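Periplasmic beta-glucosidase (Pseudomonas aeruginosa, PDB 6R5T) probably hydrolyses terminal, non-reducing beta-D-glucosyl residues of glycosides in the periplasm, releasing beta-D-glucose, as a member of glycosyl hydrolase family 3. Local coordinates at residues R55-R66 with P330-D339; R468-E479 with K511-R521. The protein carries 1 engineered substitution. One frame throughout, in Å; residues are numbered along the deposited sequence.

Interaction 1: R55-R66 with P330-D339; sequences RPDIRAMQDQVR and PYRRLGKPDD
Arg59 lies between the ring of Tyr331 and Pro337, its guanidinium filling a slot in the loop 330-339. The loop, between helices 307-323 and 352-362, runs along helix 55-65 of the TIM-barrel-type domain of this family 3 enzyme. One guanidinium face meets Tyr331, with CD1 3.6 Å from Arg59 NH2 and the two planes only 20° apart; Pro337 CA covers the opposite face. At the edge, Arg59 NH1 donates to Leu334 O at 2.9 Å, in the guanidinium plane but from above the carbonyl plane, and more weakly to Gly335 O. A bend at chi3 (79°) turns the head into this slot while Arg59 CG stays against Leu334 CB.

Deeper in, Leu334 CD2 packs on Ile58 CG2 at 3.7 Å. At the start of the helix, Arg55 NH1 forms a salt bridge with the anti lone pair of Asp339 OD2 at 3.3 Å. Toward the other end, Tyr331 OH donates to the anti lone pair of Asp63 OD1 at 2.6 Å, and Gln62 CG sits over one face of the ring. Gln62 NE2 adds a weak bond to Pro330 O, while its OE1 takes the backbone N-H of Leu74.

The second shell fixes the loop: a type I turn spans Tyr331 to Leu334, Arg333 reaches away to a salt bridge with Asp120, and Lys336 N donates to Asp339 OD2 at 2.8 Å.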
loop_
_atom_site.group_PDB
_atom_site.type_symbol
_atom_site.label_atom_id
_atom_site.label_comp_id
_atom_site.label_asym_id
_atom_site.label_seq_id
_atom_site.Cartn_x
_atom_site.Cartn_y
_atom_site.Cartn_z
ATOM N N ARG A 55 -30.755 -26.755 17.702
ATOM C CA ARG A 55 -31.302 -26.937 19.071
ATOM C C ARG A 55 -30.938 -28.320 19.615
ATOM O O ARG A 55 -30.422 -28.423 20.731
ATOM C CB ARG A 55 -32.809 -26.717 19.131
ATOM C CG ARG A 55 -33.354 -27.175 20.479
ATOM C CD ARG A 55 -34.847 -27.174 20.452
ATOM N NE ARG A 55 -35.379 -25.834 20.539
ATOM C CZ ARG A 55 -36.641 -25.545 20.857
ATOM N NH1 ARG A 55 -37.516 -26.509 21.148
ATOM N NH2 ARG A 55 -37.001 -24.288 20.951
ATOM N N PRO A 56 -31.196 -29.441 18.904
ATOM C CA PRO A 56 -30.850 -30.744 19.470
ATOM C C PRO A 56 -29.363 -30.913 19.796
ATOM O O PRO A 56 -29.009 -31.553 20.783
ATOM C CB PRO A 56 -31.337 -31.795 18.463
ATOM C CG PRO A 56 -31.961 -31.021 17.312
ATOM C CD PRO A 56 -31.986 -29.540 17.659
ATOM N N ASP A 57 -28.493 -30.389 18.950
ATOM C CA ASP A 57 -27.025 -30.544 19.120
ATOM C C ASP A 57 -26.537 -29.673 20.275
ATOM O O ASP A 57 -25.710 -30.168 21.087
ATOM C CB ASP A 57 -26.288 -30.128 17.863
ATOM C CG ASP A 57 -26.497 -31.051 16.690
ATOM O OD1 ASP A 57 -26.760 -32.238 16.944
ATOM O OD2 ASP A 57 -26.347 -30.549 15.547
ATOM N N ILE A 58 -27.080 -28.474 20.369
ATOM C CA ILE A 58 -26.720 -27.557 21.485
ATOM C C ILE A 58 -27.287 -28.108 22.803
ATOM O O ILE A 58 -26.569 -28.086 23.834
ATOM C CB ILE A 58 -27.177 -26.122 21.200
ATOM C CG1 ILE A 58 -26.392 -25.543 20.009
ATOM C CG2 ILE A 58 -27.008 -25.277 22.456
ATOM C CD1 ILE A 58 -26.855 -24.152 19.582
ATOM N N ARG A 59 -28.539 -28.557 22.793
ATOM C CA ARG A 59 -29.113 -29.151 24.033
ATOM C C ARG A 59 -28.214 -30.298 24.497
ATOM O O ARG A 59 -28.012 -30.450 25.743
ATOM C CB ARG A 59 -30.527 -29.678 23.744
ATOM C CG ARG A 59 -31.653 -28.675 23.766
ATOM C CD ARG A 59 -33.003 -29.403 23.826
ATOM N NE ARG A 59 -33.200 -29.811 25.219
ATOM C CZ ARG A 59 -33.783 -29.091 26.162
ATOM N NH1 ARG A 59 -34.373 -27.940 25.899
ATOM N NH2 ARG A 59 -33.848 -29.581 27.379
ATOM N N ALA A 60 -27.759 -31.176 23.596
ATOM C CA ALA A 60 -26.938 -32.365 23.933
ATOM C C ALA A 60 -25.641 -31.931 24.637
ATOM O O ALA A 60 -25.229 -32.546 25.648
ATOM C CB ALA A 60 -26.661 -33.178 22.693
ATOM N N MET A 61 -25.032 -30.835 24.185
ATOM C CA MET A 61 -23.837 -30.314 24.884
ATOM C C MET A 61 -24.203 -29.764 26.260
ATOM O O MET A 61 -23.461 -30.032 27.253
ATOM C CB MET A 61 -23.232 -29.165 24.103
ATOM C CG MET A 61 -22.998 -29.529 22.698
ATOM S SD MET A 61 -21.532 -30.435 22.681
ATOM C CE MET A 61 -20.907 -29.736 21.152
ATOM N N GLN A 62 -25.234 -28.933 26.328
ATOM C CA GLN A 62 -25.641 -28.301 27.616
ATOM C C GLN A 62 -26.014 -29.417 28.617
ATOM O O GLN A 62 -25.751 -29.268 29.839
ATOM C CB GLN A 62 -26.782 -27.334 27.362
ATOM C CG GLN A 62 -26.944 -26.236 28.389
ATOM C CD GLN A 62 -25.797 -25.230 28.430
ATOM O OE1 GLN A 62 -24.782 -25.521 29.024
ATOM N NE2 GLN A 62 -25.975 -24.026 27.879
ATOM N N ASP A 63 -26.570 -30.521 28.110
ATOM C CA ASP A 63 -26.937 -31.668 28.968
ATOM C C ASP A 63 -25.701 -32.242 29.665
ATOM O O ASP A 63 -25.863 -32.768 30.771
ATOM C CB ASP A 63 -27.656 -32.763 28.199
ATOM C CG ASP A 63 -29.090 -32.447 27.817
ATOM O OD1 ASP A 63 -29.707 -31.488 28.326
ATOM O OD2 ASP A 63 -29.585 -33.160 26.971
ATOM N N GLN A 64 -24.529 -32.204 29.042
ATOM C CA GLN A 64 -23.307 -32.809 29.604
ATOM C C GLN A 64 -22.869 -32.022 30.831
ATOM O O GLN A 64 -22.160 -32.593 31.678
ATOM C CB GLN A 64 -22.183 -32.884 28.587
ATOM C CG GLN A 64 -22.583 -33.636 27.330
ATOM C CD GLN A 64 -23.249 -34.946 27.668
ATOM O OE1 GLN A 64 -22.645 -35.784 28.342
ATOM N NE2 GLN A 64 -24.504 -35.102 27.248
ATOM N N VAL A 65 -23.214 -30.736 30.907
ATOM C CA VAL A 65 -22.808 -29.860 32.042
ATOM C C VAL A 65 -23.349 -30.411 33.365
ATOM O O VAL A 65 -22.672 -30.246 34.378
ATOM C CB VAL A 65 -23.290 -28.427 31.784
ATOM C CG1 VAL A 65 -23.224 -27.573 33.004
ATOM C CG2 VAL A 65 -22.491 -27.809 30.650
ATOM N N ARG A 66 -24.546 -30.983 33.335
ATOM C CA ARG A 66 -25.206 -31.531 34.552
ATOM C C ARG A 66 -24.276 -32.545 35.222
ATOM O O ARG A 66 -24.508 -32.851 36.421
ATOM C CB ARG A 66 -26.529 -32.216 34.198
ATOM C CG ARG A 66 -27.598 -31.327 33.568
ATOM C CD ARG A 66 -29.013 -31.790 33.939
ATOM N NE ARG A 66 -29.994 -32.126 32.902
ATOM C CZ ARG A 66 -30.107 -33.320 32.310
ATOM N NH1 ARG A 66 -29.236 -34.284 32.574
ATOM N NH2 ARG A 66 -31.070 -33.530 31.424
ATOM N N PRO A 330 -30.017 -22.335 31.825
ATOM C CA PRO A 330 -29.090 -22.746 30.773
ATOM C C PRO A 330 -29.820 -23.125 29.483
ATOM O O PRO A 330 -29.147 -23.233 28.419
ATOM C CB PRO A 330 -28.316 -23.936 31.322
ATOM C CG PRO A 330 -28.893 -24.230 32.684
ATOM C CD PRO A 330 -29.925 -23.190 33.020
ATOM N N TYR A 331 -31.144 -23.385 29.574
ATOM C CA TYR A 331 -31.967 -23.816 28.417
ATOM C C TYR A 331 -32.870 -22.692 27.913
ATOM O O TYR A 331 -33.794 -22.984 27.134
ATOM C CB TYR A 331 -32.766 -25.087 28.753
ATOM C CG TYR A 331 -31.894 -26.271 29.082
ATOM C CD1 TYR A 331 -31.377 -27.084 28.099
ATOM C CD2 TYR A 331 -31.510 -26.520 30.389
ATOM C CE1 TYR A 331 -30.566 -28.166 28.388
ATOM C CE2 TYR A 331 -30.673 -27.579 30.706
ATOM C CZ TYR A 331 -30.206 -28.409 29.707
ATOM O OH TYR A 331 -29.392 -29.460 29.987
ATOM N N ARG A 332 -32.591 -21.446 28.261
ATOM C CA ARG A 332 -33.518 -20.330 27.926
ATOM C C ARG A 332 -33.636 -20.125 26.413
ATOM O O ARG A 332 -34.711 -19.661 25.978
ATOM C CB ARG A 332 -33.103 -19.055 28.635
ATOM C CG ARG A 332 -31.751 -18.491 28.202
ATOM C CD ARG A 332 -31.192 -17.481 29.170
ATOM N NE ARG A 332 -32.136 -16.418 29.441
ATOM C CZ ARG A 332 -32.891 -16.282 30.545
ATOM N NH1 ARG A 332 -32.748 -17.091 31.572
ATOM N NH2 ARG A 332 -33.735 -15.289 30.639
ATOM N N ARG A 333 -32.628 -20.514 25.617
ATOM C CA ARG A 333 -32.716 -20.419 24.136
ATOM C C ARG A 333 -32.987 -21.791 23.514
ATOM O O ARG A 333 -32.877 -21.927 22.293
ATOM C CB ARG A 333 -31.420 -19.778 23.604
ATOM C CG ARG A 333 -31.249 -18.352 24.080
ATOM C CD ARG A 333 -29.990 -17.701 23.460
ATOM N NE ARG A 333 -29.977 -16.336 23.883
ATOM C CZ ARG A 333 -29.566 -15.879 25.069
ATOM N NH1 ARG A 333 -28.902 -16.643 25.917
ATOM N NH2 ARG A 333 -29.723 -14.615 25.340
ATOM N N LEU A 334 -33.321 -22.814 24.332
ATOM C CA LEU A 334 -33.394 -24.218 23.854
ATOM C C LEU A 334 -34.793 -24.821 24.032
ATOM O O LEU A 334 -34.905 -26.018 23.839
ATOM C CB LEU A 334 -32.316 -25.002 24.586
ATOM C CG LEU A 334 -30.904 -24.585 24.200
ATOM C CD1 LEU A 334 -29.877 -25.224 25.101
ATOM C CD2 LEU A 334 -30.651 -24.960 22.752
ATOM N N GLY A 335 -35.773 -24.003 24.367
ATOM C CA GLY A 335 -37.174 -24.418 24.618
ATOM C C GLY A 335 -37.267 -25.380 25.794
ATOM O O GLY A 335 -36.321 -25.408 26.643
ATOM N N LYS A 336 -38.336 -26.187 25.806
ATOM C CA LYS A 336 -38.641 -27.196 26.869
ATOM C C LYS A 336 -38.222 -28.590 26.420
ATOM O O LYS A 336 -38.254 -28.882 25.225
ATOM C CB LYS A 336 -40.143 -27.268 27.167
ATOM C CG LYS A 336 -40.886 -25.941 27.286
ATOM C CD LYS A 336 -40.766 -25.272 28.633
ATOM C CE LYS A 336 -39.963 -23.987 28.622
ATOM N NZ LYS A 336 -40.199 -23.200 29.855
ATOM N N PRO A 337 -37.886 -29.507 27.359
ATOM C CA PRO A 337 -37.301 -30.810 27.017
ATOM C C PRO A 337 -38.217 -31.724 26.181
ATOM O O PRO A 337 -37.716 -32.653 25.534
ATOM C CB PRO A 337 -37.051 -31.480 28.376
ATOM C CG PRO A 337 -37.072 -30.335 29.370
ATOM C CD PRO A 337 -38.071 -29.341 28.809
ATOM N N ASP A 338 -39.522 -31.437 26.221
ATOM C CA ASP A 338 -40.598 -32.228 25.568
ATOM C C ASP A 338 -41.300 -31.351 24.530
ATOM O O ASP A 338 -42.405 -31.702 24.087
ATOM C CB ASP A 338 -41.602 -32.755 26.601
ATOM C CG ASP A 338 -42.016 -31.707 27.619
ATOM O OD1 ASP A 338 -41.736 -30.486 27.378
ATOM O OD2 ASP A 338 -42.570 -32.117 28.667
ATOM N N ASP A 339 -40.680 -30.250 24.103
ATOM C CA ASP A 339 -41.133 -29.565 22.862
ATOM C C ASP A 339 -40.975 -30.607 21.766
ATOM O O ASP A 339 -40.035 -31.404 21.776
ATOM C CB ASP A 339 -40.342 -28.299 22.504
ATOM C CG ASP A 339 -40.657 -27.084 23.366
ATOM O OD1 ASP A 339 -41.754 -27.059 23.951
ATOM O OD2 ASP A 339 -39.792 -26.164 23.451
HETATM O O HOH W 1 -33.893 -23.446 20.308
HETATM O O HOH W 2 -37.692 -29.460 20.075
#

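Interaction 2: R468-E479 with K511-R521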
loop_
_atom_site.group_PDB
_atom_site.type_symbol
_atom_site.label_atom_id
_atom_site.label_comp_id
_atom_site.label_asym_id
_atom_site.label_seq_id
_atom_site.Cartn_x
_atom_site.Cartn_y
_atom_site.Cartn_z
ATOM N N ARG A 468 -28.648 -13.896 -29.845
ATOM C CA ARG A 468 -29.168 -13.576 -31.208
ATOM C C ARG A 468 -30.667 -13.876 -31.268
ATOM O O ARG A 468 -31.381 -13.243 -32.048
ATOM C CB ARG A 468 -28.400 -14.398 -32.228
ATOM C CG ARG A 468 -26.995 -13.925 -32.538
ATOM C CD ARG A 468 -26.341 -14.968 -33.408
ATOM N NE ARG A 468 -24.902 -14.862 -33.366
ATOM C CZ ARG A 468 -24.077 -15.866 -33.393
ATOM N NH1 ARG A 468 -24.540 -17.107 -33.445
ATOM N NH2 ARG A 468 -22.777 -15.628 -33.402
ATOM N N ASP A 469 -31.171 -14.765 -30.436
ATOM C CA ASP A 469 -32.592 -15.147 -30.439
ATOM C C ASP A 469 -33.392 -14.278 -29.479
ATOM O O ASP A 469 -34.572 -14.574 -29.271
ATOM C CB ASP A 469 -32.713 -16.628 -30.083
ATOM C CG ASP A 469 -34.002 -17.241 -30.599
ATOM O OD1 ASP A 469 -34.373 -16.916 -31.761
ATOM O OD2 ASP A 469 -34.623 -18.018 -29.832
ATOM N N ALA A 470 -32.780 -13.270 -28.859
ATOM C CA ALA A 470 -33.449 -12.502 -27.792
ATOM C C ALA A 470 -33.599 -11.034 -28.198
ATOM O O ALA A 470 -32.920 -10.631 -29.122
ATOM C CB ALA A 470 -32.677 -12.630 -26.501
ATOM N N ASP A 471 -34.408 -10.295 -27.456
ATOM C CA ASP A 471 -34.565 -8.838 -27.608
ATOM C C ASP A 471 -33.457 -8.127 -26.817
ATOM O O ASP A 471 -33.116 -7.001 -27.162
ATOM C CB ASP A 471 -35.928 -8.395 -27.114
ATOM C CG ASP A 471 -37.062 -9.008 -27.918
ATOM O OD1 ASP A 471 -36.910 -9.103 -29.135
ATOM O OD2 ASP A 471 -38.028 -9.458 -27.312
ATOM N N LEU A 472 -32.976 -8.734 -25.737
ATOM C CA LEU A 472 -31.948 -8.061 -24.923
ATOM C C LEU A 472 -31.277 -9.117 -24.061
ATOM O O LEU A 472 -31.802 -10.252 -23.962
ATOM C CB LEU A 472 -32.557 -6.959 -24.065
ATOM C CG LEU A 472 -33.528 -7.381 -22.980
ATOM C CD1 LEU A 472 -32.823 -7.501 -21.624
ATOM C CD2 LEU A 472 -34.654 -6.354 -22.917
ATOM N N VAL A 473 -30.133 -8.742 -23.520
ATOM C CA VAL A 473 -29.287 -9.691 -22.747
ATOM C C VAL A 473 -29.121 -9.180 -21.334
ATOM O O VAL A 473 -28.720 -8.011 -21.170
ATOM C CB VAL A 473 -27.918 -9.857 -23.400
ATOM C CG1 VAL A 473 -27.005 -10.695 -22.535
ATOM C CG2 VAL A 473 -28.025 -10.434 -24.813
ATOM N N VAL A 474 -29.459 -10.028 -20.378
ATOM C CA VAL A 474 -29.118 -9.799 -18.943
ATOM C C VAL A 474 -27.921 -10.700 -18.662
ATOM O O VAL A 474 -28.093 -11.932 -18.583
ATOM C CB VAL A 474 -30.304 -10.078 -18.023
ATOM C CG1 VAL A 474 -29.939 -9.942 -16.549
ATOM C CG2 VAL A 474 -31.436 -9.115 -18.333
ATOM N N ALA A 475 -26.736 -10.118 -18.541
ATOM C CA ALA A 475 -25.502 -10.871 -18.289
ATOM C C ALA A 475 -25.247 -10.836 -16.778
ATOM O O ALA A 475 -25.132 -9.744 -16.211
ATOM C CB ALA A 475 -24.351 -10.299 -19.051
ATOM N N VAL A 476 -25.190 -11.979 -16.146
ATOM C CA VAL A 476 -25.035 -12.124 -14.687
ATOM C C VAL A 476 -23.609 -12.645 -14.488
ATOM O O VAL A 476 -23.313 -13.812 -14.719
ATOM C CB VAL A 476 -26.100 -13.015 -14.020
ATOM C CG1 VAL A 476 -26.043 -12.833 -12.513
ATOM C CG2 VAL A 476 -27.491 -12.729 -14.551
ATOM N N VAL A 477 -22.738 -11.739 -14.089
ATOM C CA VAL A 477 -21.289 -11.931 -14.166
ATOM C C VAL A 477 -20.638 -11.358 -12.912
ATOM O O VAL A 477 -21.269 -10.569 -12.179
ATOM C CB VAL A 477 -20.720 -11.263 -15.419
ATOM C CG1 VAL A 477 -21.114 -12.043 -16.660
ATOM C CG2 VAL A 477 -21.097 -9.793 -15.531
ATOM N N GLY A 478 -19.379 -11.747 -12.698
ATOM C CA GLY A 478 -18.554 -11.150 -11.644
ATOM C C GLY A 478 -17.793 -12.233 -10.906
ATOM O O GLY A 478 -17.307 -13.169 -11.523
ATOM N N GLU A 479 -17.725 -12.139 -9.594
ATOM C CA GLU A 479 -16.925 -13.055 -8.758
ATOM C C GLU A 479 -17.804 -14.158 -8.201
ATOM O O GLU A 479 -18.973 -13.927 -7.918
ATOM C CB GLU A 479 -16.275 -12.317 -7.571
ATOM C CG GLU A 479 -15.350 -11.195 -7.960
ATOM C CD GLU A 479 -14.776 -10.496 -6.715
ATOM O OE1 GLU A 479 -15.541 -10.273 -5.755
ATOM O OE2 GLU A 479 -13.542 -10.174 -6.736
ATOM N N LYS A 511 -27.230 -6.495 -29.256
ATOM C CA LYS A 511 -28.398 -6.572 -28.371
ATOM C C LYS A 511 -28.131 -5.629 -27.199
ATOM O O LYS A 511 -26.978 -5.544 -26.758
ATOM C CB LYS A 511 -28.623 -8.011 -27.912
ATOM C CG LYS A 511 -28.960 -8.955 -29.048
ATOM C CD LYS A 511 -30.242 -8.674 -29.664
ATOM C CE LYS A 511 -30.464 -9.588 -30.864
ATOM N NZ LYS A 511 -31.807 -9.301 -31.378
ATOM N N PRO A 512 -29.158 -4.935 -26.668
ATOM C CA PRO A 512 -29.007 -4.164 -25.434
ATOM C C PRO A 512 -28.407 -5.072 -24.345
ATOM O O PRO A 512 -28.841 -6.211 -24.238
ATOM C CB PRO A 512 -30.422 -3.719 -25.092
ATOM C CG PRO A 512 -31.123 -3.682 -26.433
ATOM C CD PRO A 512 -30.523 -4.824 -27.221
ATOM N N LEU A 513 -27.394 -4.578 -23.635
ATOM C CA LEU A 513 -26.633 -5.431 -22.694
ATOM C C LEU A 513 -26.768 -4.864 -21.286
ATOM O O LEU A 513 -26.214 -3.752 -21.041
ATOM C CB LEU A 513 -25.190 -5.481 -23.150
ATOM C CG LEU A 513 -24.207 -6.262 -22.292
ATOM C CD1 LEU A 513 -24.627 -7.722 -22.121
ATOM C CD2 LEU A 513 -22.785 -6.165 -22.839
ATOM N N VAL A 514 -27.427 -5.603 -20.413
ATOM C CA VAL A 514 -27.623 -5.229 -18.997
ATOM C C VAL A 514 -26.662 -6.102 -18.184
ATOM O O VAL A 514 -26.747 -7.305 -18.287
ATOM C CB VAL A 514 -29.062 -5.440 -18.504
ATOM C CG1 VAL A 514 -29.182 -5.162 -17.028
ATOM C CG2 VAL A 514 -30.064 -4.605 -19.271
ATOM N N LEU A 515 -25.751 -5.491 -17.419
ATOM C CA LEU A 515 -24.875 -6.285 -16.544
ATOM C C LEU A 515 -25.439 -6.310 -15.145
ATOM O O LEU A 515 -25.720 -5.253 -14.561
ATOM C CB LEU A 515 -23.486 -5.661 -16.488
ATOM C CG LEU A 515 -22.684 -5.554 -17.743
ATOM C CD1 LEU A 515 -21.246 -5.283 -17.352
ATOM C CD2 LEU A 515 -22.821 -6.775 -18.624
ATOM N N VAL A 516 -25.619 -7.514 -14.638
ATOM C CA VAL A 516 -25.960 -7.765 -13.230
ATOM C C VAL A 516 -24.700 -8.316 -12.572
ATOM O O VAL A 516 -24.256 -9.417 -12.896
ATOM C CB VAL A 516 -27.160 -8.724 -13.079
ATOM C CG1 VAL A 516 -27.357 -9.068 -11.623
ATOM C CG2 VAL A 516 -28.419 -8.154 -13.684
ATOM N N LEU A 517 -24.062 -7.502 -11.738
ATOM C CA LEU A 517 -22.737 -7.828 -11.192
ATOM C C LEU A 517 -22.921 -8.462 -9.812
ATOM O O LEU A 517 -23.674 -7.898 -8.972
ATOM C CB LEU A 517 -21.977 -6.523 -10.985
ATOM C CG LEU A 517 -21.568 -5.709 -12.198
ATOM C CD1 LEU A 517 -20.702 -4.541 -11.699
ATOM C CD2 LEU A 517 -20.851 -6.556 -13.225
ATOM N N MET A 518 -22.240 -9.569 -9.577
ATOM C CA MET A 518 -22.092 -10.132 -8.217
ATOM C C MET A 518 -20.611 -10.038 -7.902
ATOM O O MET A 518 -19.746 -10.314 -8.758
ATOM C CB MET A 518 -22.587 -11.563 -8.090
ATOM C CG MET A 518 -23.972 -11.704 -8.460
ATOM S SD MET A 518 -24.603 -13.250 -7.704
ATOM C CE MET A 518 -26.122 -13.262 -8.636
ATOM N N ASN A 519 -20.318 -9.723 -6.665
ATOM C CA ASN A 519 -18.917 -9.509 -6.272
ATOM C C ASN A 519 -18.893 -9.132 -4.796
ATOM O O ASN A 519 -19.910 -8.621 -4.259
ATOM C CB ASN A 519 -18.257 -8.350 -7.031
ATOM C CG ASN A 519 -19.075 -7.088 -7.128
ATOM O OD1 ASN A 519 -20.193 -7.119 -7.699
ATOM N ND2 ASN A 519 -18.571 -5.972 -6.623
ATOM N N GLY A 520 -17.731 -9.339 -4.167
ATOM C CA GLY A 520 -17.598 -9.067 -2.730
ATOM C C GLY A 520 -16.625 -7.955 -2.443
ATOM O O GLY A 520 -16.288 -7.731 -1.281
ATOM N N ARG A 521 -16.182 -7.237 -3.462
ATOM C CA ARG A 521 -15.179 -6.167 -3.320
ATOM C C ARG A 521 -15.430 -5.220 -4.486
ATOM O O ARG A 521 -16.024 -5.607 -5.489
ATOM C CB ARG A 521 -13.761 -6.703 -3.443
ATOM C CG ARG A 521 -13.490 -7.467 -4.735
ATOM C CD ARG A 521 -12.033 -7.678 -5.088
ATOM N NE ARG A 521 -11.269 -8.388 -4.063
ATOM C CZ ARG A 521 -11.296 -9.674 -3.816
ATOM N NH1 ARG A 521 -10.505 -10.199 -2.901
ATOM N NH2 ARG A 521 -12.110 -10.471 -4.480
#
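Val473 N on Pro512 O opens the ladder between strands 472-478 and 513-518, which run parallel with a 22° twist as the two strands of a beta-alpha-beta unit. Backbone bonds alternate along it: Val473, Ala475, Val477 and Glu479 donate to Pro512, Val514, Val516 and Met518, and Val514, Val516 and Met518 donate back to Val473, Ala475 and Val477.

Apolar side chains fill both faces. On one, Leu513 CD1 bridges Val473 CG1 (3.8 Å) and Ala475 CB; on the other, Val474 CG1 meets Val516 CG2 at 3.7 Å, and Met518 CE reaches back to Val476 CG1.

Polar side chains grip the two ends. Lys511 NZ donates to Ala470 O at 2.8 Å, almost in line with the carbonyl bond. Beyond the strands, the extended Glu479 divides its carboxylate: OE1 receives Gly520 N at 2.9 Å, while OE2 forms a salt bridge with Arg521 NH2 at 2.7 Å, the carboxylate and guanidinium planes 89° apart. Arg490 also pairs with OE2, probably stabilising the buried negative charge.

Connecting helix 497-508 covers Val473, Ala475 and Leu515; helix 545-553 packs on Val514 and Val516, and strand 380-384 continues the sheet beside 472-478.

Overall arrangement
From the N terminus, the chain passes through helix 55-65 early in the TIM-barrel-type domain, between strands 48-50 and 75-78. It then builds the remaining strands of the barrel, 75-78 to 286-287, before the loop 330-339 returns to the helix, so interaction 1 closes a loop of more than 260 residues and ties the segment beyond helix 307-323 to helix 55-65 on the outside of the barrel. Interaction 2 opens only later, in the C-terminal domain, and closes a short loop of about 30 residues around helix 497-508, joining neighbouring strands of a six-stranded sheet. The two loops follow in series, neither nesting nor crossing; their centres are about 48 Å apart and their nearest atoms about 28 Å.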